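Local coordinates for acyl-CoA dehydrogenase (Slackia heliotrinireducens, PDB 4RM7), which belongs to the acyl-CoA dehydrogenase family of flavoproteins, with helical N- and C-terminal domains and a beta-rich middle domain, at residues G7-R10 with D11-R14; R20-G23 with E24-T28; V45-A48 with F49-D53; E290-V293 with K294-M298. One frame throughout, in Å; residues are numbered along the deposited sequence.

Contact 1 of 4, residues G7-R10 with D11-R14; sequences GLSR and DEQR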
ATOM      1  N   GLY A   7      10.705  29.743   8.220  1.00100.08           N
ATOM      2  CA  GLY A   7       9.325  29.541   8.644  1.00 87.61           C
ATOM      3  C   GLY A   7       9.192  29.434  10.149  1.00 72.48           C
ATOM      4  O   GLY A   7       8.117  29.647  10.704  1.00 68.33           O
ATOM      5  N   LEU A   8      10.291  29.068  10.803  1.00 66.99           N
ATOM      6  CA  LEU A   8      10.438  29.221  12.245  1.00 58.25           C
ATOM      7  C   LEU A   8      10.847  30.652  12.558  1.00 58.94           C
ATOM      8  O   LEU A   8      11.521  31.295  11.756  1.00 67.88           O
ATOM      9  CB  LEU A   8      11.501  28.276  12.794  1.00 57.09           C
ATOM     10  CG  LEU A   8      11.373  26.781  12.549  1.00 56.04           C
ATOM     11  CD1 LEU A   8      12.565  26.083  13.174  1.00 53.32           C
ATOM     12  CD2 LEU A   8      10.068  26.295  13.139  1.00 49.28           C
ATOM     13  N   SER A   9      10.472  31.137  13.732  1.00 53.92           N
ATOM     14  CA  SER A   9      10.909  32.447  14.186  1.00 51.85           C
ATOM     15  C   SER A   9      12.395  32.406  14.506  1.00 54.15           C
ATOM     16  O   SER A   9      12.954  31.317  14.626  1.00 59.88           O
ATOM     17  CB  SER A   9      10.113  32.852  15.416  1.00 50.69           C
ATOM     18  OG  SER A   9      10.407  31.949  16.471  1.00 58.27           O
ATOM     19  N   ARG A  10      13.034  33.571  14.650  1.00 53.09           N
ATOM     20  CA  ARG A  10      14.424  33.624  15.120  1.00 55.18           C
ATOM     21  C   ARG A  10      14.602  32.913  16.451  1.00 57.06           C
ATOM     22  O   ARG A  10      15.589  32.203  16.647  1.00 54.11           O
ATOM     23  CB  ARG A  10      14.911  35.051  15.302  1.00 62.51           C
ATOM     24  CG  ARG A  10      15.292  35.726  14.048  1.00 71.11           C
ATOM     25  CD  ARG A  10      16.786  35.827  13.838  1.00 64.13           C
ATOM     26  NE  ARG A  10      16.956  36.388  12.509  1.00 63.66           N
ATOM     27  CZ  ARG A  10      17.070  37.685  12.262  1.00 64.98           C
ATOM     28  NH1 ARG A  10      17.190  38.104  11.010  1.00 75.08           N
ATOM     29  NH2 ARG A  10      17.093  38.553  13.265  1.00 60.28           N
ATOM     30  N   ASP A  11      13.661  33.145  17.372  1.00 55.02           N
ATOM     31  CA  ASP A  11      13.715  32.540  18.702  1.00 57.62           C
ATOM     32  C   ASP A  11      13.695  31.019  18.599  1.00 54.14           C
ATOM     33  O   ASP A  11      14.535  30.351  19.191  1.00 52.87           O
ATOM     34  CB  ASP A  11      12.564  33.031  19.583  1.00 59.73           C
ATOM     35  CG  ASP A  11      12.732  34.484  20.006  1.00 70.59           C
ATOM     36  OD1 ASP A  11      13.885  34.933  20.164  1.00 75.81           O
ATOM     37  OD2 ASP A  11      11.709  35.178  20.178  1.00 79.59           O
ATOM     38  N   GLU A  12      12.754  30.487  17.824  1.00 49.04           N
ATOM     39  CA  GLU A  12      12.685  29.054  17.576  1.00 48.47           C
ATOM     40  C   GLU A  12      13.974  28.522  16.932  1.00 57.05           C
ATOM     41  O   GLU A  12      14.476  27.454  17.305  1.00 63.09           O
ATOM     42  CB  GLU A  12      11.468  28.738  16.707  1.00 49.22           C
ATOM     43  CG  GLU A  12      10.136  28.883  17.480  1.00 49.70           C
ATOM     44  CD  GLU A  12       8.911  29.038  16.570  1.00 56.06           C
ATOM     45  OE1 GLU A  12       9.079  29.217  15.344  1.00 63.32           O
ATOM     46  OE2 GLU A  12       7.770  28.987  17.083  1.00 59.54           O
ATOM     47  N   GLN A  13      14.533  29.271  15.990  1.00 52.58           N
ATOM     48  CA  GLN A  13      15.762  28.840  15.349  1.00 53.86           C
ATOM     49  C   GLN A  13      16.945  28.829  16.318  1.00 53.68           C
ATOM     50  O   GLN A  13      17.805  27.948  16.243  1.00 56.75           O
ATOM     51  CB  GLN A  13      16.077  29.732  14.153  1.00 59.96           C
ATOM     52  CG  GLN A  13      15.191  29.487  12.960  1.00 64.59           C
ATOM     53  CD  GLN A  13      15.254  30.607  11.938  1.00 73.10           C
ATOM     54  OE1 GLN A  13      16.102  31.503  12.021  1.00 83.06           O
ATOM     55  NE2 GLN A  13      14.346  30.568  10.967  1.00 69.99           N
ATOM     56  N   ARG A  14      17.002  29.805  17.220  1.00 53.53           N
ATOM     57  CA  ARG A  14      18.101  29.839  18.184  1.00 55.11           C
ATOM     58  C   ARG A  14      18.025  28.630  19.124  1.00 50.83           C
ATOM     59  O   ARG A  14      19.055  28.029  19.461  1.00 52.17           O
ATOM     60  CB  ARG A  14      18.097  31.137  18.994  1.00 50.48           C
ATOM     61  CG  ARG A  14      18.715  32.305  18.284  1.00 51.47           C
ATOM     62  CD  ARG A  14      19.074  33.413  19.260  1.00 48.82           C
ATOM     63  NE  ARG A  14      19.857  34.476  18.617  1.00 50.36           N
ATOM     64  CZ  ARG A  14      19.337  35.593  18.120  1.00 63.45           C
ATOM     65  NH1 ARG A  14      18.025  35.798  18.172  1.00 74.36           N
ATOM     66  NH2 ARG A  14      20.122  36.502  17.563  1.00 71.46           N
TER

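Contact 2 of 4, residues R20-G23 with E24-T28; sequences REYG and EKYFT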
ATOM      1  N   ARG A  20      21.041  21.608  19.020  1.00 44.91           N
ATOM      2  CA  ARG A  20      21.942  20.967  18.062  1.00 46.73           C
ATOM      3  C   ARG A  20      23.406  20.990  18.518  1.00 49.77           C
ATOM      4  O   ARG A  20      24.167  20.063  18.245  1.00 61.80           O
ATOM      5  CB  ARG A  20      21.806  21.642  16.689  1.00 47.31           C
ATOM      6  CG  ARG A  20      22.779  21.158  15.631  1.00 49.47           C
ATOM      7  CD  ARG A  20      22.377  21.620  14.222  1.00 66.50           C
ATOM      8  NE  ARG A  20      21.877  22.997  14.181  1.00 86.99           N
ATOM      9  CZ  ARG A  20      20.627  23.334  13.864  1.00 86.41           C
ATOM     10  NH1 ARG A  20      19.729  22.400  13.544  1.00 75.90           N
ATOM     11  NH2 ARG A  20      20.280  24.612  13.861  1.00 85.88           N
ATOM     12  N   GLU A  21      23.803  22.046  19.213  1.00 50.37           N
ATOM     13  CA  GLU A  21      25.163  22.132  19.727  1.00 51.31           C
ATOM     14  C   GLU A  21      25.323  21.138  20.897  1.00 49.99           C
ATOM     15  O   GLU A  21      26.342  20.472  21.024  1.00 50.03           O
ATOM     16  CB  GLU A  21      25.487  23.579  20.128  1.00 50.40           C
ATOM     17  CG  GLU A  21      26.538  23.738  21.190  1.00 62.27           C
ATOM     18  CD  GLU A  21      27.045  25.173  21.300  1.00 77.11           C
ATOM     19  OE1 GLU A  21      27.070  25.876  20.257  1.00 75.16           O
ATOM     20  OE2 GLU A  21      27.421  25.588  22.429  1.00 82.96           O
ATOM     21  N   TYR A  22      24.303  21.015  21.728  1.00 48.81           N
ATOM     22  CA  TYR A  22      24.317  20.016  22.781  1.00 46.37           C
ATOM     23  C   TYR A  22      24.330  18.588  22.248  1.00 55.63           C
ATOM     24  O   TYR A  22      25.080  17.755  22.724  1.00 59.13           O
ATOM     25  CB  TYR A  22      23.114  20.224  23.706  1.00 45.70           C
ATOM     26  CG  TYR A  22      22.745  19.047  24.574  1.00 50.65           C
ATOM     27  CD1 TYR A  22      23.490  18.723  25.678  1.00 49.64           C
ATOM     28  CD2 TYR A  22      21.652  18.269  24.282  1.00 51.05           C
ATOM     29  CE1 TYR A  22      23.163  17.652  26.468  1.00 46.94           C
ATOM     30  CE2 TYR A  22      21.315  17.200  25.069  1.00 55.18           C
ATOM     31  CZ  TYR A  22      22.077  16.897  26.161  1.00 52.34           C
ATOM     32  OH  TYR A  22      21.743  15.834  26.942  1.00 54.19           O
ATOM     33  N   GLY A  23      23.489  18.305  21.265  1.00 52.29           N
ATOM     34  CA  GLY A  23      23.388  16.963  20.736  1.00 42.32           C
ATOM     35  C   GLY A  23      24.635  16.486  20.045  1.00 49.86           C
ATOM     36  O   GLY A  23      25.076  15.370  20.224  1.00 46.83           O
ATOM     37  N   GLU A  24      25.206  17.365  19.248  1.00 47.71           N
ATOM     38  CA  GLU A  24      26.399  17.059  18.504  1.00 45.26           C
ATOM     39  C   GLU A  24      27.553  16.791  19.432  1.00 53.58           C
ATOM     40  O   GLU A  24      28.405  15.969  19.153  1.00 52.50           O
ATOM     41  CB  GLU A  24      26.721  18.182  17.541  1.00 45.97           C
ATOM     42  CG  GLU A  24      26.041  18.006  16.206  1.00 52.07           C
ATOM     43  CD  GLU A  24      26.156  19.227  15.341  1.00 60.80           C
ATOM     44  OE1 GLU A  24      26.973  20.101  15.653  1.00 66.32           O
ATOM     45  OE2 GLU A  24      25.428  19.312  14.348  1.00 64.14           O
ATOM     46  N   LYS A  25      27.600  17.540  20.515  1.00 54.53           N
ATOM     47  CA  LYS A  25      28.636  17.385  21.510  1.00 51.45           C
ATOM     48  C   LYS A  25      28.625  16.048  22.219  1.00 48.80           C
ATOM     49  O   LYS A  25      29.663  15.442  22.395  1.00 57.82           O
ATOM     50  CB  LYS A  25      28.493  18.502  22.533  1.00 55.38           C
ATOM     51  CG  LYS A  25      29.397  18.422  23.739  1.00 54.21           C
ATOM     52  CD  LYS A  25      29.455  19.783  24.400  1.00 66.42           C
ATOM     53  CE  LYS A  25      29.957  19.710  25.825  1.00 71.26           C
ATOM     54  NZ  LYS A  25      31.041  18.710  25.949  1.00 74.70           N
ATOM     55  N   TYR A  26      27.458  15.582  22.629  1.00 45.41           N
ATOM     56  CA  TYR A  26      27.394  14.343  23.383  1.00 45.08           C
ATOM     57  C   TYR A  26      27.036  13.107  22.586  1.00 47.56           C
ATOM     58  O   TYR A  26      27.551  12.041  22.842  1.00 53.01           O
ATOM     59  CB  TYR A  26      26.436  14.483  24.556  1.00 48.12           C
ATOM     60  CG  TYR A  26      26.928  15.427  25.614  1.00 60.52           C
ATOM     61  CD1 TYR A  26      27.940  15.064  26.480  1.00 56.59           C
ATOM     62  CD2 TYR A  26      26.385  16.682  25.746  1.00 53.85           C
ATOM     63  CE1 TYR A  26      28.392  15.929  27.448  1.00 57.78           C
ATOM     64  CE2 TYR A  26      26.834  17.552  26.705  1.00 62.25           C
ATOM     65  CZ  TYR A  26      27.835  17.169  27.553  1.00 66.83           C
ATOM     66  OH  TYR A  26      28.273  18.046  28.501  1.00 70.58           O
ATOM     67  N   PHE A  27      26.127  13.245  21.638  1.00 52.37           N
ATOM     68  CA  PHE A  27      25.604  12.084  20.951  1.00 50.56           C
ATOM     69  C   PHE A  27      26.413  11.671  19.747  1.00 59.63           C
ATOM     70  O   PHE A  27      25.972  11.774  18.620  1.00 59.50           O
ATOM     71  CB  PHE A  27      24.143  12.291  20.607  1.00 52.17           C
ATOM     72  CG  PHE A  27      23.289  12.540  21.804  1.00 62.83           C
ATOM     73  CD1 PHE A  27      23.120  11.567  22.750  1.00 66.05           C
ATOM     74  CD2 PHE A  27      22.674  13.750  21.988  1.00 72.93           C
ATOM     75  CE1 PHE A  27      22.342  11.789  23.860  1.00 73.22           C
ATOM     76  CE2 PHE A  27      21.897  13.982  23.094  1.00 76.60           C
ATOM     77  CZ  PHE A  27      21.731  13.001  24.034  1.00 74.91           C
ATOM     78  N   THR A  28      27.612  11.193  20.019  1.00 61.38           N
ATOM     79  CA  THR A  28      28.466  10.597  19.021  1.00 55.51           C
ATOM     80  C   THR A  28      28.053   9.170  18.775  1.00 53.87           C
ATOM     81  O   THR A  28      27.436   8.546  19.630  1.00 62.62           O
ATOM     82  CB  THR A  28      29.928  10.608  19.463  1.00 52.81           C
ATOM     83  OG1 THR A  28      30.043   9.962  20.728  1.00 64.73           O
ATOM     84  CG2 THR A  28      30.418  12.014  19.590  1.00 45.22           C
TER

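Contact 3 of 4, residues V45-A48 with F49-D53; sequences VVKA and FVDLD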
ATOM      1  N   VAL A  45      25.499  13.894  30.920  1.00 58.16           N
ATOM      2  CA  VAL A  45      24.719  14.158  29.720  1.00 50.81           C
ATOM      3  C   VAL A  45      23.311  14.597  30.096  1.00 58.14           C
ATOM      4  O   VAL A  45      22.741  15.542  29.547  1.00 55.81           O
ATOM      5  CB  VAL A  45      24.654  12.902  28.839  1.00 48.16           C
ATOM      6  CG1 VAL A  45      23.691  13.107  27.671  1.00 44.80           C
ATOM      7  CG2 VAL A  45      26.044  12.522  28.356  1.00 43.62           C
ATOM      8  N   VAL A  46      22.692  13.856  31.004  1.00 55.80           N
ATOM      9  CA  VAL A  46      21.357  14.209  31.478  1.00 55.85           C
ATOM     10  C   VAL A  46      21.325  15.513  32.241  1.00 57.45           C
ATOM     11  O   VAL A  46      20.376  16.266  32.140  1.00 59.48           O
ATOM     12  CB  VAL A  46      20.675  13.116  32.306  1.00 55.16           C
ATOM     13  CG1 VAL A  46      20.636  11.805  31.550  1.00 59.41           C
ATOM     14  CG2 VAL A  46      21.328  12.979  33.658  1.00 57.51           C
ATOM     15  N   LYS A  47      22.342  15.771  33.044  1.00 55.26           N
ATOM     16  CA  LYS A  47      22.362  17.051  33.733  1.00 57.85           C
ATOM     17  C   LYS A  47      22.535  18.197  32.733  1.00 59.81           C
ATOM     18  O   LYS A  47      21.937  19.257  32.882  1.00 67.78           O
ATOM     19  CB  LYS A  47      23.476  17.064  34.783  1.00 54.55           C
ATOM     20  CG  LYS A  47      23.810  18.432  35.344  1.00 63.96           C
ATOM     21  CD  LYS A  47      22.790  18.876  36.369  1.00 76.52           C
ATOM     22  CE  LYS A  47      23.287  20.076  37.170  1.00 82.64           C
ATOM     23  NZ  LYS A  47      22.131  20.821  37.754  1.00 87.45           N
ATOM     24  N   ALA A  48      23.344  17.981  31.699  1.00 52.52           N
ATOM     25  CA  ALA A  48      23.595  19.039  30.723  1.00 52.52           C
ATOM     26  C   ALA A  48      22.305  19.396  29.982  1.00 53.19           C
ATOM     27  O   ALA A  48      22.126  20.531  29.544  1.00 53.61           O
ATOM     28  CB  ALA A  48      24.697  18.622  29.737  1.00 44.01           C
ATOM     29  N   PHE A  49      21.400  18.428  29.858  1.00 51.70           N
ATOM     30  CA  PHE A  49      20.139  18.677  29.167  1.00 52.10           C
ATOM     31  C   PHE A  49      19.263  19.641  29.958  1.00 57.30           C
ATOM     32  O   PHE A  49      18.690  20.549  29.380  1.00 61.86           O
ATOM     33  CB  PHE A  49      19.377  17.376  28.889  1.00 47.47           C
ATOM     34  CG  PHE A  49      17.964  17.594  28.441  1.00 45.21           C
ATOM     35  CD1 PHE A  49      17.679  17.852  27.103  1.00 45.66           C
ATOM     36  CD2 PHE A  49      16.912  17.565  29.356  1.00 44.01           C
ATOM     37  CE1 PHE A  49      16.368  18.070  26.665  1.00 42.37           C
ATOM     38  CE2 PHE A  49      15.577  17.775  28.931  1.00 44.96           C
ATOM     39  CZ  PHE A  49      15.309  18.034  27.581  1.00 40.94           C
ATOM     40  N   VAL A  50      19.154  19.465  31.273  1.00 55.25           N
ATOM     41  CA  VAL A  50      18.289  20.368  32.030  1.00 54.42           C
ATOM     42  C   VAL A  50      18.982  21.696  32.279  1.00 56.42           C
ATOM     43  O   VAL A  50      18.346  22.654  32.692  1.00 58.53           O
ATOM     44  CB  VAL A  50      17.843  19.774  33.373  1.00 54.32           C
ATOM     45  CG1 VAL A  50      16.860  18.644  33.144  1.00 52.82           C
ATOM     46  CG2 VAL A  50      19.041  19.325  34.207  1.00 51.51           C
ATOM     47  N   ASP A  51      20.275  21.751  32.003  1.00 59.28           N
ATOM     48  CA  ASP A  51      21.041  22.975  32.151  1.00 59.73           C
ATOM     49  C   ASP A  51      21.058  23.752  30.861  1.00 56.79           C
ATOM     50  O   ASP A  51      21.662  24.802  30.776  1.00 62.90           O
ATOM     51  CB  ASP A  51      22.472  22.671  32.571  1.00 62.79           C
ATOM     52  CG  ASP A  51      22.587  22.331  34.025  1.00 66.79           C
ATOM     53  OD1 ASP A  51      21.667  22.665  34.784  1.00 68.41           O
ATOM     54  OD2 ASP A  51      23.593  21.716  34.408  1.00 66.10           O
ATOM     55  N   LEU A  52      20.383  23.227  29.852  1.00 49.70           N
ATOM     56  CA  LEU A  52      20.404  23.811  28.528  1.00 51.74           C
ATOM     57  C   LEU A  52      19.778  25.184  28.499  1.00 58.34           C
ATOM     58  O   LEU A  52      18.864  25.472  29.252  1.00 64.88           O
ATOM     59  CB  LEU A  52      19.644  22.926  27.561  1.00 48.34           C
ATOM     60  CG  LEU A  52      20.469  22.002  26.686  1.00 54.88           C
ATOM     61  CD1 LEU A  52      19.550  21.146  25.845  1.00 41.25           C
ATOM     62  CD2 LEU A  52      21.399  22.811  25.815  1.00 61.49           C
ATOM     63  N   ASP A  53      20.277  26.038  27.623  1.00 48.21           N
ATOM     64  CA  ASP A  53      19.647  27.319  27.434  1.00 54.17           C
ATOM     65  C   ASP A  53      18.572  27.124  26.400  1.00 61.20           C
ATOM     66  O   ASP A  53      18.849  26.958  25.233  1.00 66.50           O
ATOM     67  CB  ASP A  53      20.647  28.353  26.931  1.00 56.44           C
ATOM     68  CG  ASP A  53      20.004  29.695  26.653  1.00 69.20           C
ATOM     69  OD1 ASP A  53      20.599  30.517  25.941  1.00 82.33           O
ATOM     70  OD2 ASP A  53      18.897  29.938  27.148  1.00 72.93           O
TER

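Contact 4 of 4, residues E290-V293 with K294-M298; sequences EMEV and KLTNM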
ATOM      1  N   GLU A 290       9.529   9.415  -2.230  1.00 45.15           N
ATOM      2  CA  GLU A 290       8.492   8.804  -1.396  1.00 42.80           C
ATOM      3  C   GLU A 290       8.775   9.077   0.100  1.00 43.28           C
ATOM      4  O   GLU A 290       7.906   9.501   0.854  1.00 44.72           O
ATOM      5  CB  GLU A 290       8.425   7.308  -1.677  1.00 43.70           C
ATOM      6  CG  GLU A 290       7.212   6.644  -1.137  1.00 63.27           C
ATOM      7  CD  GLU A 290       6.037   6.766  -2.089  1.00 75.17           C
ATOM      8  OE1 GLU A 290       6.246   6.650  -3.322  1.00 74.42           O
ATOM      9  OE2 GLU A 290       4.909   6.991  -1.597  1.00 77.59           O
HETATM   10  N   MSE A 291      10.024   8.867   0.506  1.00 43.48           N
HETATM   11  CA  MSE A 291      10.465   9.158   1.871  1.00 41.67           C
HETATM   12  C   MSE A 291      10.358  10.641   2.255  1.00 40.80           C
HETATM   13  O   MSE A 291       9.921  10.968   3.357  1.00 43.52           O
HETATM   14  CB  MSE A 291      11.903   8.688   2.062  1.00 40.15           C
HETATM   15  CG  MSE A 291      12.041   7.176   2.060  1.00 46.58           C
HETATM   16 SE   MSE A 291      13.804   6.583   1.475  0.71 47.89          SE
HETATM   17  CE  MSE A 291      14.795   6.674   3.171  1.00 40.10           C
ATOM     18  N   GLU A 292      10.765  11.537   1.365  1.00 35.60           N
ATOM     19  CA  GLU A 292      10.685  12.943   1.692  1.00 34.69           C
ATOM     20  C   GLU A 292       9.213  13.395   1.785  1.00 36.93           C
ATOM     21  O   GLU A 292       8.888  14.288   2.571  1.00 41.40           O
ATOM     22  CB  GLU A 292      11.460  13.779   0.674  1.00 37.37           C
ATOM     23  CG  GLU A 292      11.710  15.229   1.139  1.00 39.27           C
ATOM     24  CD  GLU A 292      12.557  15.324   2.432  1.00 42.52           C
ATOM     25  OE1 GLU A 292      13.393  14.445   2.667  1.00 53.10           O
ATOM     26  OE2 GLU A 292      12.404  16.284   3.216  1.00 51.54           O
ATOM     27  N   VAL A 293       8.324  12.779   1.006  1.00 38.85           N
ATOM     28  CA  VAL A 293       6.901  13.092   1.114  1.00 40.42           C
ATOM     29  C   VAL A 293       6.378  12.684   2.492  1.00 44.22           C
ATOM     30  O   VAL A 293       5.660  13.440   3.156  1.00 43.30           O
ATOM     31  CB  VAL A 293       6.056  12.381   0.060  1.00 35.21           C
ATOM     32  CG1 VAL A 293       4.596  12.436   0.459  1.00 33.66           C
ATOM     33  CG2 VAL A 293       6.252  12.994  -1.310  1.00 36.46           C
ATOM     34  N   LYS A 294       6.746  11.484   2.922  1.00 39.73           N
ATOM     35  CA  LYS A 294       6.301  11.022   4.226  1.00 41.92           C
ATOM     36  C   LYS A 294       6.856  11.907   5.343  1.00 47.97           C
ATOM     37  O   LYS A 294       6.121  12.251   6.269  1.00 41.98           O
ATOM     38  CB  LYS A 294       6.681   9.556   4.435  1.00 32.09           C
ATOM     39  CG  LYS A 294       5.849   8.645   3.543  1.00 33.60           C
ATOM     40  CD  LYS A 294       6.234   7.210   3.691  1.00 34.82           C
ATOM     41  CE  LYS A 294       5.535   6.376   2.644  1.00 39.85           C
ATOM     42  NZ  LYS A 294       5.954   4.945   2.721  1.00 46.83           N
ATOM     43  N   LEU A 295       8.128  12.303   5.247  1.00 41.95           N
ATOM     44  CA  LEU A 295       8.720  13.162   6.274  1.00 33.65           C
ATOM     45  C   LEU A 295       8.000  14.506   6.308  1.00 40.47           C
ATOM     46  O   LEU A 295       7.734  15.052   7.384  1.00 46.12           O
ATOM     47  CB  LEU A 295      10.202  13.397   6.024  1.00 31.36           C
ATOM     48  CG  LEU A 295      11.181  12.265   6.248  1.00 36.90           C
ATOM     49  CD1 LEU A 295      12.559  12.672   5.735  1.00 33.08           C
ATOM     50  CD2 LEU A 295      11.199  11.955   7.742  1.00 38.93           C
ATOM     51  N   THR A 296       7.695  15.035   5.122  1.00 35.64           N
ATOM     52  CA  THR A 296       6.969  16.302   5.013  1.00 34.45           C
ATOM     53  C   THR A 296       5.622  16.202   5.727  1.00 40.37           C
ATOM     54  O   THR A 296       5.267  17.068   6.517  1.00 52.08           O
ATOM     55  CB  THR A 296       6.744  16.711   3.540  1.00 37.10           C
ATOM     56  OG1 THR A 296       7.986  16.636   2.830  1.00 44.46           O
ATOM     57  CG2 THR A 296       6.217  18.148   3.449  1.00 31.94           C
ATOM     58  N   ASN A 297       4.887  15.135   5.451  1.00 37.63           N
ATOM     59  CA  ASN A 297       3.581  14.918   6.059  1.00 39.37           C
ATOM     60  C   ASN A 297       3.670  14.752   7.590  1.00 41.53           C
ATOM     61  O   ASN A 297       2.947  15.401   8.334  1.00 40.54           O
ATOM     62  CB  ASN A 297       2.892  13.698   5.408  1.00 39.07           C
ATOM     63  CG  ASN A 297       2.383  13.988   3.989  1.00 40.71           C
ATOM     64  OD1 ASN A 297       2.228  15.144   3.594  1.00 45.15           O
ATOM     65  ND2 ASN A 297       2.095  12.931   3.232  1.00 36.37           N
HETATM   66  N   MSE A 298       4.567  13.888   8.051  1.00 37.28           N
HETATM   67  CA  MSE A 298       4.813  13.709   9.474  1.00 34.74           C
HETATM   68  C   MSE A 298       5.045  15.023  10.198  1.00 38.37           C
HETATM   69  O   MSE A 298       4.447  15.271  11.247  1.00 41.75           O
HETATM   70  CB  MSE A 298       6.024  12.820   9.705  1.00 29.86           C
HETATM   71  CG  MSE A 298       5.836  11.373   9.305  1.00 46.03           C
HETATM   72 SE   MSE A 298       7.474  10.398   9.736  0.81 55.72          SE
HETATM   73  CE  MSE A 298       7.888   9.749   7.956  1.00 54.97           C
TER

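Contact 1 of 4, residues G7-R10 with D11-R14
Ser9 and Glu12 exchange hydrogen bonds at the start of helix 10-26 and form a capping box. Glu12 N donates to Ser9 OG at 3.1 Å, with an N-H...O angle of 167°. In return Ser9 N donates to Glu12 OE1 at 2.9 Å, nearly as straight, the donor standing above the carboxylate plane. The serine OG sits between its own backbone N and carbonyl carbon (chi1 64°), facing the amides of the first turn. With CG anti to the carbonyl carbon (chi1 -72°), the extended Glu12 chain points back toward the N-terminal end and delivers OE1 to Ser9 N. Helical bonding follows with Gln13 N to Ser9 O at 2.9 Å.

Van der Waals contacts flank the box. Leu8 and Glu12 cross at about a right angle, Leu8 CB lying 3.6 Å from Glu12 OE1, and Gln13 CG meets the same CB carbon to carbon at 3.9 Å. The Gln13 amide reaches further back, NE2 bonding to Tyr5 O.

The cap marks the passage from loop to helix 10-26 at the protein surface. Leu8 and Glu12 rest on Phe71 of helix 70-84, while Asp11 O accepts from Asn55 ND2 in a loop.

Contact 2 of 4, residues R20-G23 with E24-T28
Tyr22 meets both Tyr26 and Phe27 one turn further along, and the three rings form an aromatic cluster at the end of helix 10-26. Phe27 directs its edge toward the Tyr22 face in an offset edge-to-face pair, with planes at 89° and centroids 5.7 Å apart. The Tyr26 ring lies obliquely to Tyr22 at 58°, and its CD2 comes within 3.4 Å of Tyr22 CE1. An anti placement of Tyr22 CG to its backbone N (chi1 162°) carries the ring there. Phe27 also packs on the backbone of Gly23, CD2 standing 3.5 Å from Gly23 CA.

Main-chain bonds set this spacing, among them Tyr26 N to Tyr22 O at 3.2 Å and Phe27 N to Gly23 O at 2.8 Å. Phe27 then leaves helical geometry as the centre of an inverse gamma turn. Beyond the cluster, Leu80 and Phe90 pack against Tyr22 and Phe27, and Tyr22 OH is hydrogen-bonded to Val45 O.

Elsewhere Arg20 and Glu24 run alongside each other, Arg20 CG 3.5 Å from Glu24 OE2. Arg20 NE remains 5.1 Å from Glu24 OE2 and Arg20 NH2 bonds to Asn17 OD1, so the opposite charges are near but not in contact, their attraction probably weak.

Contact 3 of 4, residues V45-A48 with F49-D53
Lys47 and Asp51 are joined by a salt bridge one turn apart, Lys47 NZ lying 3.5 Å from Asp51 OD1. The other carboxylate oxygen rests against the aliphatic part of the lysine, with Asp51 OD2 3.2 Å from Lys47 CE. A bend at chi2 (78°) folds the lysine chain toward the aspartate, so that its methylenes as well as its ammonium group meet the carboxylate. Lys47 NZ is shared, since it also donates to Gln117 O, and the long distance to OD1 suggests a modest electrostatic contribution from Asp51.

The backbone bonds record the helix running out. Phe49 N is bonded to Val45 O at 3.2 Å and only weakly to Val46 O. Asp51 N divides itself between Lys47 O at 3.1 Å and Ala48 O at 3.3 Å, both weak, and Leu52 N turns to Phe49 O. This shift from i-4 toward i-3 acceptors is consistent with a tightening of the last turn.

Aliphatic carbons pack on the carbonyl oxygens of that turn: Val50 CG2 on Lys47 O and Leu52 CG on Ala48 O.

Helix 43-50 packs between other helices of the N-terminal domain. Ala48 and Phe49 touch Tyr22 of helix 10-26, Phe49 stacks on Phe90 of helix 90-103, and both Phe49 and Val50 meet Tyr116 of helix 106-119.

Contact 4 of 4, residues E290-V293 with K294-M298
Thr296 OG1 is anti to its own carbonyl carbon (chi1 -50°), a torsion that turns the hydroxyl back along the helix onto Glu292 O. It donates there at 2.5 Å, a length uncertain at 2.53 Å resolution, and Thr296 N donates to the same oxygen at 2.9 Å. The two donors approach from opposite faces of the carbonyl plane, so one oxygen accepts two bonds from a single residue. Asn297 CG is likewise anti to its carbonyl carbon (chi1 -73°), which lays the amide beside Val293, with ND2 3.8 Å from Val293 CG1.

Glu292 bends at chi2, and its OE1 passes 3.6 Å from Leu295 CD1. That OE1 is hydrogen-bonded to Tyr384 of the second subunit, and OE2 weakly to Gln383 there. Glu290 CG touches Lys294 CE at 4.1 Å. Their charged atoms are near but not in contact (Glu290 OE2 to Lys294 NZ 4.9 Å); Lys294 NZ forms a salt bridge with Glu332, and Glu290 OE1 bonds to Tyr324 of the second subunit.

The arrangement is that of a long helix in the C-terminal helical bundle of an acyl-CoA dehydrogenase, with one face at a subunit interface where Asn297 meets its counterpart.

From the N terminus, contact 1 starts helix 10-26 and contact 2 closes it about 19 Å further on, measured between centres. Contact 3 follows as the end of helix 43-50. Each contact lies within one continuous piece of chain, so none closes a long loop, and the four come in series without nesting or crossing. Contacts 2 and 3 nevertheless touch in space, with Tyr26 CD1 3.7 Å from Val45 CG2, which joins two helices of the N-terminal domain. Contact 4 stands apart in the C-terminal domain, its centre about 31 Å from that of contact 3, and alone among the four it meets another subunit.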